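Local coordinates for Bak protein (Grouper iridovirus, PDB 5VMN) that inhibits apoptosis of the host cell as a viral Bcl-2 protein that exclusively sequesters the pro-apoptotic protein Bim, at residues Asn52-Glu55 / Ile56-Ile60; Ile94-Gln97 / Leu98-Phe101; Val41-Phe44 / Arg45-Arg49. All coordinates share one frame; numbering follows the deposited sequence.

Interaction 1 of 3, residues Asn52-Glu55 / Ile56-Ile60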
loop_
_atom_site.group_PDB
_atom_site.type_symbol
_atom_site.label_atom_id
_atom_site.label_comp_id
_atom_site.label_asym_id
_atom_site.label_seq_id
_atom_site.Cartn_x
_atom_site.Cartn_y
_atom_site.Cartn_z
ATOM N N ASN A 52 -3.901 -9.770 7.013
ATOM C CA ASN A 52 -5.027 -9.744 6.070
ATOM C C ASN A 52 -5.132 -8.325 5.532
ATOM O O ASN A 52 -5.882 -7.495 6.049
ATOM C CB ASN A 52 -6.326 -10.191 6.710
ATOM C CG ASN A 52 -7.416 -10.391 5.690
ATOM O OD1 ASN A 52 -7.393 -9.796 4.620
ATOM N ND2 ASN A 52 -8.384 -11.229 6.022
ATOM N N ILE A 53 -4.337 -8.037 4.497
ATOM C CA ILE A 53 -4.218 -6.656 4.045
ATOM C C ILE A 53 -5.515 -6.186 3.412
ATOM O O ILE A 53 -5.837 -4.989 3.471
ATOM C CB ILE A 53 -3.050 -6.500 3.063
ATOM C CG1 ILE A 53 -1.747 -7.055 3.649
ATOM C CG2 ILE A 53 -2.890 -5.052 2.664
ATOM C CD1 ILE A 53 -1.342 -6.464 4.939
ATOM N N LEU A 54 -6.239 -7.080 2.732
ATOM C CA LEU A 54 -7.516 -6.678 2.154
ATOM C C LEU A 54 -8.478 -6.208 3.234
ATOM O O LEU A 54 -9.113 -5.155 3.099
ATOM C CB LEU A 54 -8.113 -7.833 1.349
ATOM C CG LEU A 54 -9.481 -7.586 0.740
ATOM C CD1 LEU A 54 -9.411 -6.396 -0.202
ATOM C CD2 LEU A 54 -9.921 -8.840 0.004
ATOM N N GLU A 55 -8.548 -6.943 4.339
ATOM C CA GLU A 55 -9.398 -6.547 5.455
ATOM C C GLU A 55 -8.952 -5.209 6.021
ATOM O O GLU A 55 -9.785 -4.344 6.315
ATOM C CB GLU A 55 -9.364 -7.611 6.552
ATOM C CG GLU A 55 -10.201 -7.248 7.741
ATOM C CD GLU A 55 -10.281 -8.355 8.779
ATOM O OE1 GLU A 55 -10.404 -8.032 9.980
ATOM O OE2 GLU A 55 -10.221 -9.536 8.385
ATOM N N ILE A 56 -7.644 -5.029 6.198
ATOM C CA ILE A 56 -7.145 -3.770 6.766
ATOM C C ILE A 56 -7.480 -2.597 5.855
ATOM O O ILE A 56 -7.957 -1.558 6.318
ATOM C CB ILE A 56 -5.633 -3.853 7.013
ATOM C CG1 ILE A 56 -5.339 -4.907 8.077
ATOM C CG2 ILE A 56 -5.109 -2.488 7.501
ATOM C CD1 ILE A 56 -3.863 -5.207 8.215
ATOM N N GLY A 57 -7.282 -2.764 4.545
ATOM C CA GLY A 57 -7.612 -1.694 3.613
ATOM C C GLY A 57 -9.093 -1.372 3.622
ATOM O O GLY A 57 -9.488 -0.206 3.662
ATOM N N ASN A 58 -9.933 -2.396 3.639
ATOM C CA ASN A 58 -11.357 -2.134 3.705
ATOM C C ASN A 58 -11.749 -1.545 5.052
ATOM O O ASN A 58 -12.689 -0.750 5.119
ATOM C CB ASN A 58 -12.144 -3.402 3.391
ATOM C CG ASN A 58 -12.134 -3.715 1.900
ATOM O OD1 ASN A 58 -11.829 -2.850 1.078
ATOM N ND2 ASN A 58 -12.463 -4.940 1.551
ATOM N N ASN A 59 -11.028 -1.859 6.126
ATOM C CA ASN A 59 -11.323 -1.180 7.387
ATOM C C ASN A 59 -11.048 0.321 7.250
ATOM O O ASN A 59 -11.797 1.152 7.773
ATOM C CB ASN A 59 -10.469 -1.721 8.541
ATOM C CG ASN A 59 -10.802 -3.125 8.969
ATOM O OD1 ASN A 59 -11.891 -3.629 8.748
ATOM N ND2 ASN A 59 -9.845 -3.758 9.655
ATOM N N ILE A 60 -9.956 0.679 6.586
ATOM C CA ILE A 60 -9.527 2.082 6.632
ATOM C C ILE A 60 -10.471 2.970 5.824
ATOM O O ILE A 60 -10.518 4.174 6.073
ATOM C CB ILE A 60 -8.041 2.233 6.234
ATOM C CG1 ILE A 60 -7.413 3.408 7.018
ATOM C CG2 ILE A 60 -7.877 2.498 4.779
ATOM C CD1 ILE A 60 -5.883 3.448 6.995
#
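Asn52 O receives the backbone N of Ile56 at 3.0 Å, the first of four successive bonds from Asn52 to Asn59 that form the first turns of helix 53-60. Gly57 N follows onto Ile53 O, Asn58 N onto Leu54 O, and Asn59 N onto Glu55 O at 2.8 Å. The first turn of any helix has amide N-H groups with no carbonyl behind them, and here the side chain of Asn52 supplies one acceptor: as N-cap residue it takes Glu55 N on OD1 at 3.1 Å, a nearly straight bond (164°) whose donor stands well above the amide plane. With CG turned opposite the backbone N (chi1 -170°), the amide of Asn52 reaches forward to Glu55 N. Ile53 N finds its acceptor in Gln97 OE1 of helix 88-103. This short helix, 53-60, belongs to the all-helical Bcl-2 fold and lies against helices 68-84 and 88-103. On its inner side Ile53 CD1 meets Ile56 CD1 at 4.3 Å, and both isoleucines reach Tyr81. The CG1 of Ile56 rests 3.3 Å from Asn52 O, packing beside the oxygen that the N of Ile56 already engages. Leu54 and Asn58 run side by side in the same direction, Leu54 CD1 lying 3.8 Å from Asn58 ND2, while the OD1 of Asn58 accepts from Gln104 NE2. Glu55 and Asn59, on the exposed side, cross at a slant with carboxylate and amide planes 74° apart, and Glu55 CG comes within 4.0 Å of Asn59 ND2.

Interaction 2 of 3, residues Ile94-Gln97 / Leu98-Phe101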
loop_
_atom_site.group_PDB
_atom_site.type_symbol
_atom_site.label_atom_id
_atom_site.label_comp_id
_atom_site.label_asym_id
_atom_site.label_seq_id
_atom_site.Cartn_x
_atom_site.Cartn_y
_atom_site.Cartn_z
ATOM N N ILE A 94 0.904 -11.346 0.932
ATOM C CA ILE A 94 0.770 -9.937 1.295
ATOM C C ILE A 94 0.640 -9.084 0.042
ATOM O O ILE A 94 -0.233 -8.210 -0.059
ATOM C CB ILE A 94 1.961 -9.487 2.160
ATOM C CG1 ILE A 94 1.862 -10.084 3.556
ATOM C CG2 ILE A 94 2.007 -7.981 2.293
ATOM C CD1 ILE A 94 3.169 -10.098 4.298
ATOM N N THR A 95 1.521 -9.317 -0.932
ATOM C CA THR A 95 1.474 -8.531 -2.164
ATOM C C THR A 95 0.173 -8.770 -2.918
ATOM O O THR A 95 -0.438 -7.828 -3.431
ATOM C CB THR A 95 2.669 -8.866 -3.055
ATOM O OG1 THR A 95 2.583 -10.225 -3.480
ATOM C CG2 THR A 95 3.945 -8.678 -2.308
ATOM N N GLU A 96 -0.279 -10.026 -2.976
ATOM C CA GLU A 96 -1.540 -10.319 -3.650
ATOM C C GLU A 96 -2.711 -9.693 -2.920
ATOM O O GLU A 96 -3.654 -9.219 -3.562
ATOM C CB GLU A 96 -1.751 -11.835 -3.766
ATOM C CG GLU A 96 -0.681 -12.547 -4.555
ATOM C CD GLU A 96 -0.845 -14.065 -4.547
ATOM O OE1 GLU A 96 -0.539 -14.664 -5.590
ATOM O OE2 GLU A 96 -1.271 -14.653 -3.518
ATOM N N GLN A 97 -2.673 -9.690 -1.577
ATOM C CA GLN A 97 -3.727 -9.049 -0.802
ATOM C C GLN A 97 -3.779 -7.552 -1.116
ATOM O O GLN A 97 -4.862 -6.975 -1.294
ATOM C CB GLN A 97 -3.489 -9.286 0.703
ATOM C CG GLN A 97 -3.704 -10.740 1.198
ATOM C CD GLN A 97 -3.224 -11.015 2.664
ATOM O OE1 GLN A 97 -2.879 -10.106 3.405
ATOM N NE2 GLN A 97 -3.172 -12.282 3.036
ATOM N N LEU A 98 -2.611 -6.915 -1.205
ATOM C CA LEU A 98 -2.541 -5.495 -1.552
ATOM C C LEU A 98 -3.118 -5.236 -2.929
ATOM O O LEU A 98 -3.937 -4.328 -3.118
ATOM C CB LEU A 98 -1.095 -5.016 -1.527
ATOM C CG LEU A 98 -0.615 -4.188 -0.376
ATOM C CD1 LEU A 98 0.773 -3.711 -0.700
ATOM C CD2 LEU A 98 -1.517 -3.034 -0.105
ATOM N N GLU A 99 -2.685 -6.020 -3.917
ATOM C CA GLU A 99 -3.196 -5.833 -5.268
ATOM C C GLU A 99 -4.711 -5.972 -5.297
ATOM O O GLU A 99 -5.401 -5.181 -5.954
ATOM C CB GLU A 99 -2.538 -6.833 -6.214
ATOM C CG GLU A 99 -1.046 -6.591 -6.380
ATOM C CD GLU A 99 -0.299 -7.770 -6.981
ATOM O OE1 GLU A 99 -0.752 -8.921 -6.823
ATOM O OE2 GLU A 99 0.753 -7.545 -7.610
ATOM N N ARG A 100 -5.249 -6.964 -4.576
ATOM C CA ARG A 100 -6.688 -7.177 -4.559
ATOM C C ARG A 100 -7.405 -5.951 -4.008
ATOM O O ARG A 100 -8.459 -5.552 -4.528
ATOM C CB ARG A 100 -7.012 -8.438 -3.733
ATOM C CG ARG A 100 -8.199 -9.273 -4.180
ATOM C CD ARG A 100 -8.061 -10.744 -3.722
ATOM N NE ARG A 100 -7.651 -10.819 -2.318
ATOM C CZ ARG A 100 -6.653 -11.563 -1.829
ATOM N NH1 ARG A 100 -5.919 -12.352 -2.609
ATOM N NH2 ARG A 100 -6.392 -11.516 -0.529
ATOM N N PHE A 101 -6.849 -5.330 -2.964
ATOM C CA PHE A 101 -7.483 -4.143 -2.408
ATOM C C PHE A 101 -7.557 -3.037 -3.452
ATOM O O PHE A 101 -8.603 -2.401 -3.624
ATOM C CB PHE A 101 -6.723 -3.637 -1.178
ATOM C CG PHE A 101 -7.223 -2.306 -0.679
ATOM C CD1 PHE A 101 -8.427 -2.229 -0.004
ATOM C CD2 PHE A 101 -6.532 -1.139 -0.944
ATOM C CE1 PHE A 101 -8.917 -1.028 0.437
ATOM C CE2 PHE A 101 -7.010 0.080 -0.492
ATOM C CZ PHE A 101 -8.213 0.133 0.197
#
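Gln97 and Arg100 meet through the aliphatic part of one and the guanidinium of the other: Gln97 CG lies 3.3 Å from Arg100 NH2. The two side chains run at a slant to each other, amide and guanidinium planes 53° apart. A bend at chi3 (46°) folds the arginine back along its own helix, bringing one guanidinium face over the preceding turn, where Gln97 CA and Glu96 O sit beneath its rim. The carboxylate of Glu96 makes no contact with this cation, Glu96 OE2 standing 5.3 Å from Arg100 NH1, although the opposite charges probably attract at that range. A second close fit involves Glu99, whose CG is 3.3 Å from Thr95 O and whose OE1 comes to 3.6 Å from Glu96 CA. On the buried side, Leu98 CB packs 3.5 Å from Thr95 O.

Beneath these side chains runs the helical backbone ladder, in which Leu98, Glu99, Arg100 and Phe101 donate to Ile94, Thr95, Glu96 and Gln97 in turn; Arg100 N reaches Glu96 O at 2.9 Å. Further out, the amide of Gln97 is held by OE1 accepting from Ile53 N, with a weak bond from NE2 to Pro51 O, while Thr95 OG1 bonds to Thr92 O. Leu98 also touches Ile53, Ser78, Phe11 and Leu15, and Phe101 packs on Leu54, Asn58 and Leu74. One face thus bears glutamates and an arginine while another is buried against helices 11-16, 53-60 and 68-84, the amphipathic pattern of a helix in the bundle of the Bcl-2 fold.

Interaction 3 of 3, residues Val41-Phe44 / Arg45-Arg49. With EDO (1,2-ethanediol), chain L.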
loop_
_atom_site.group_PDB
_atom_site.type_symbol
_atom_site.label_atom_id
_atom_site.label_comp_id
_atom_site.label_asym_id
_atom_site.label_seq_id
_atom_site.Cartn_x
_atom_site.Cartn_y
_atom_site.Cartn_z
ATOM N N VAL A 41 5.033 1.873 13.770
ATOM C CA VAL A 41 5.669 0.733 14.428
ATOM C C VAL A 41 4.953 0.415 15.733
ATOM O O VAL A 41 4.712 -0.751 16.067
ATOM C CB VAL A 41 7.164 1.021 14.654
ATOM C CG1 VAL A 41 7.805 -0.111 15.446
ATOM C CG2 VAL A 41 7.881 1.226 13.306
ATOM N N GLU A 42 4.576 1.449 16.482
ATOM C CA GLU A 42 3.985 1.229 17.800
ATOM C C GLU A 42 2.562 0.688 17.711
ATOM O O GLU A 42 2.173 -0.182 18.494
ATOM C CB GLU A 42 4.028 2.545 18.586
ATOM C CG GLU A 42 5.411 3.180 18.640
ATOM C CD GLU A 42 6.483 2.237 19.150
ATOM O OE1 GLU A 42 6.212 1.485 20.115
ATOM O OE2 GLU A 42 7.598 2.240 18.582
ATOM N N THR A 43 1.743 1.216 16.809
ATOM C CA THR A 43 0.399 0.700 16.678
ATOM C C THR A 43 0.405 -0.680 16.022
ATOM O O THR A 43 -0.460 -1.504 16.307
ATOM C CB THR A 43 -0.472 1.673 15.855
ATOM O OG1 THR A 43 -0.812 2.788 16.672
ATOM C CG2 THR A 43 -1.809 1.008 15.345
ATOM N N PHE A 44 1.398 -0.948 15.173
ATOM C CA PHE A 44 1.433 -2.226 14.460
ATOM C C PHE A 44 1.471 -3.408 15.415
ATOM O O PHE A 44 1.002 -4.495 15.074
ATOM C CB PHE A 44 2.648 -2.251 13.532
ATOM C CG PHE A 44 2.882 -3.587 12.828
ATOM C CD1 PHE A 44 2.071 -3.994 11.817
ATOM C CD2 PHE A 44 3.964 -4.385 13.186
ATOM C CE1 PHE A 44 2.305 -5.204 11.169
ATOM C CE2 PHE A 44 4.203 -5.581 12.540
ATOM C CZ PHE A 44 3.376 -5.974 11.528
ATOM N N ARG A 45 2.034 -3.224 16.606
ATOM C CA ARG A 45 2.146 -4.331 17.549
ATOM C C ARG A 45 0.789 -4.856 17.975
ATOM O O ARG A 45 0.704 -5.987 18.476
ATOM C CB ARG A 45 2.927 -3.884 18.780
ATOM C CG ARG A 45 4.374 -3.587 18.486
ATOM C CD ARG A 45 5.215 -3.578 19.742
ATOM N NE ARG A 45 6.581 -3.184 19.390
ATOM C CZ ARG A 45 7.013 -1.935 19.363
ATOM N NH1 ARG A 45 6.201 -0.945 19.709
ATOM N NH2 ARG A 45 8.272 -1.678 19.012
ATOM N N ALA A 46 -0.258 -4.052 17.810
ATOM C CA ALA A 46 -1.596 -4.419 18.225
ATOM C C ALA A 46 -2.377 -5.096 17.105
ATOM O O ALA A 46 -3.529 -5.471 17.317
ATOM C CB ALA A 46 -2.359 -3.179 18.715
ATOM N N PHE A 47 -1.781 -5.283 15.935
ATOM C CA PHE A 47 -2.405 -5.968 14.803
ATOM C C PHE A 47 -2.204 -7.475 14.930
ATOM O O PHE A 47 -1.335 -7.924 15.678
ATOM C CB PHE A 47 -1.778 -5.475 13.505
ATOM C CG PHE A 47 -2.316 -4.144 12.996
ATOM C CD1 PHE A 47 -2.939 -4.066 11.759
ATOM C CD2 PHE A 47 -2.177 -2.994 13.718
ATOM C CE1 PHE A 47 -3.456 -2.887 11.291
ATOM C CE2 PHE A 47 -2.665 -1.794 13.226
ATOM C CZ PHE A 47 -3.296 -1.747 12.017
ATOM N N PRO A 48 -2.981 -8.294 14.223
ATOM C CA PRO A 48 -2.812 -9.738 14.342
ATOM C C PRO A 48 -1.528 -10.196 13.697
ATOM O O PRO A 48 -0.989 -9.555 12.801
ATOM C CB PRO A 48 -4.026 -10.332 13.615
ATOM C CG PRO A 48 -4.701 -9.301 13.003
ATOM C CD PRO A 48 -4.162 -7.972 13.434
ATOM N N ARG A 49 -1.057 -11.348 14.169
ATOM C CA ARG A 49 0.173 -11.919 13.627
ATOM C C ARG A 49 -0.004 -12.294 12.170
ATOM O O ARG A 49 0.908 -12.104 11.349
ATOM C CB ARG A 49 0.580 -13.137 14.473
ATOM C CG ARG A 49 0.923 -12.709 15.891
ATOM C CD ARG A 49 0.375 -13.651 16.929
ATOM N NE ARG A 49 1.237 -14.789 17.032
ATOM C CZ ARG A 49 0.972 -15.863 17.763
ATOM N NH1 ARG A 49 -0.155 -15.975 18.460
ATOM N NH2 ARG A 49 1.845 -16.831 17.769
HETATM C C1 EDO L . 1.303 -8.576 17.314
HETATM O O1 EDO L . 2.066 -7.978 18.403
HETATM C C2 EDO L . 1.377 -7.811 15.995
HETATM O O2 EDO L . 2.722 -7.614 15.544
HETATM O O HOH W 1 3.510 -0.889 20.769
#
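Glu42 and Arg45 lie side by side and point the same way, their charged ends joined by a salt bridge from Arg45 NH1 to Glu42 OE1. The modelled separation of 2.5 Å is very short for such a bond, and its exact length is therefore doubtful. The carboxylate arrives at the guanidinium edge, yet the two planes are turned 50° apart, so the pair is not a flat, two-pronged bridge. Different chain shapes bring the groups together: Glu42 curls at chi2 (-54°), whereas Arg45 is extended from CG to NE and runs back alongside the helix. Its guanidinium also has Val41 O over one face, and Val41 CG1 lies 3.9 Å from Arg45 NH2, the two side chains slanting across each other. A water in the guanidinium plane accepts from Arg45 NH1 at 2.9 Å and donates to Glu42 O, tying that nitrogen to the same residue a second time.

Thr43 and Phe47 form the other side-chain pair. The methyl CG2 of Thr43 touches Phe47 CE2 at 3.6 Å, with the side chains set obliquely, and Thr43 O lies in the ring plane at the edge, 3.4 Å from Phe47 CD2. The Phe44 ring touches Phe47 more loosely, its CD1 being 4.5 Å from Phe47 CB. Both aromatic residues reach helix 68-84: Phe44 meets Tyr81 edge-to-face, and Phe47 packs on Ile77 and Tyr81.

The backbone turns from Phe44 to Phe47. Ala46 N bonds to Thr43 O, and Phe47 N lies 3.0 Å from its acceptor, Phe44 O. The latter bond closes a type I beta turn from Phe44 to Phe47, as the chain leads from helix 40-44 toward helix 53-60.

Overall arrangement
From the N terminus, interaction 3 comes first, closing the turn that follows on helix 40-44. The loop beyond leads into interaction 1 on helix 53-60, and after helix 68-84 the chain reaches interaction 2 on helix 88-103. All three are local, lie in series and neither nest nor cross. Interactions 1 and 2 have centres about 10 Å apart and touch directly, Gly57 meeting Phe101, so that two helices distant in sequence are joined. Interaction 3 reaches interaction 1 through Phe47 CD1, 3.8 Å from Ile56 CD1, but stays about 8 Å from interaction 2 at the nearest atoms. Helix 68-84 is touched by all three, through Tyr81 in each case.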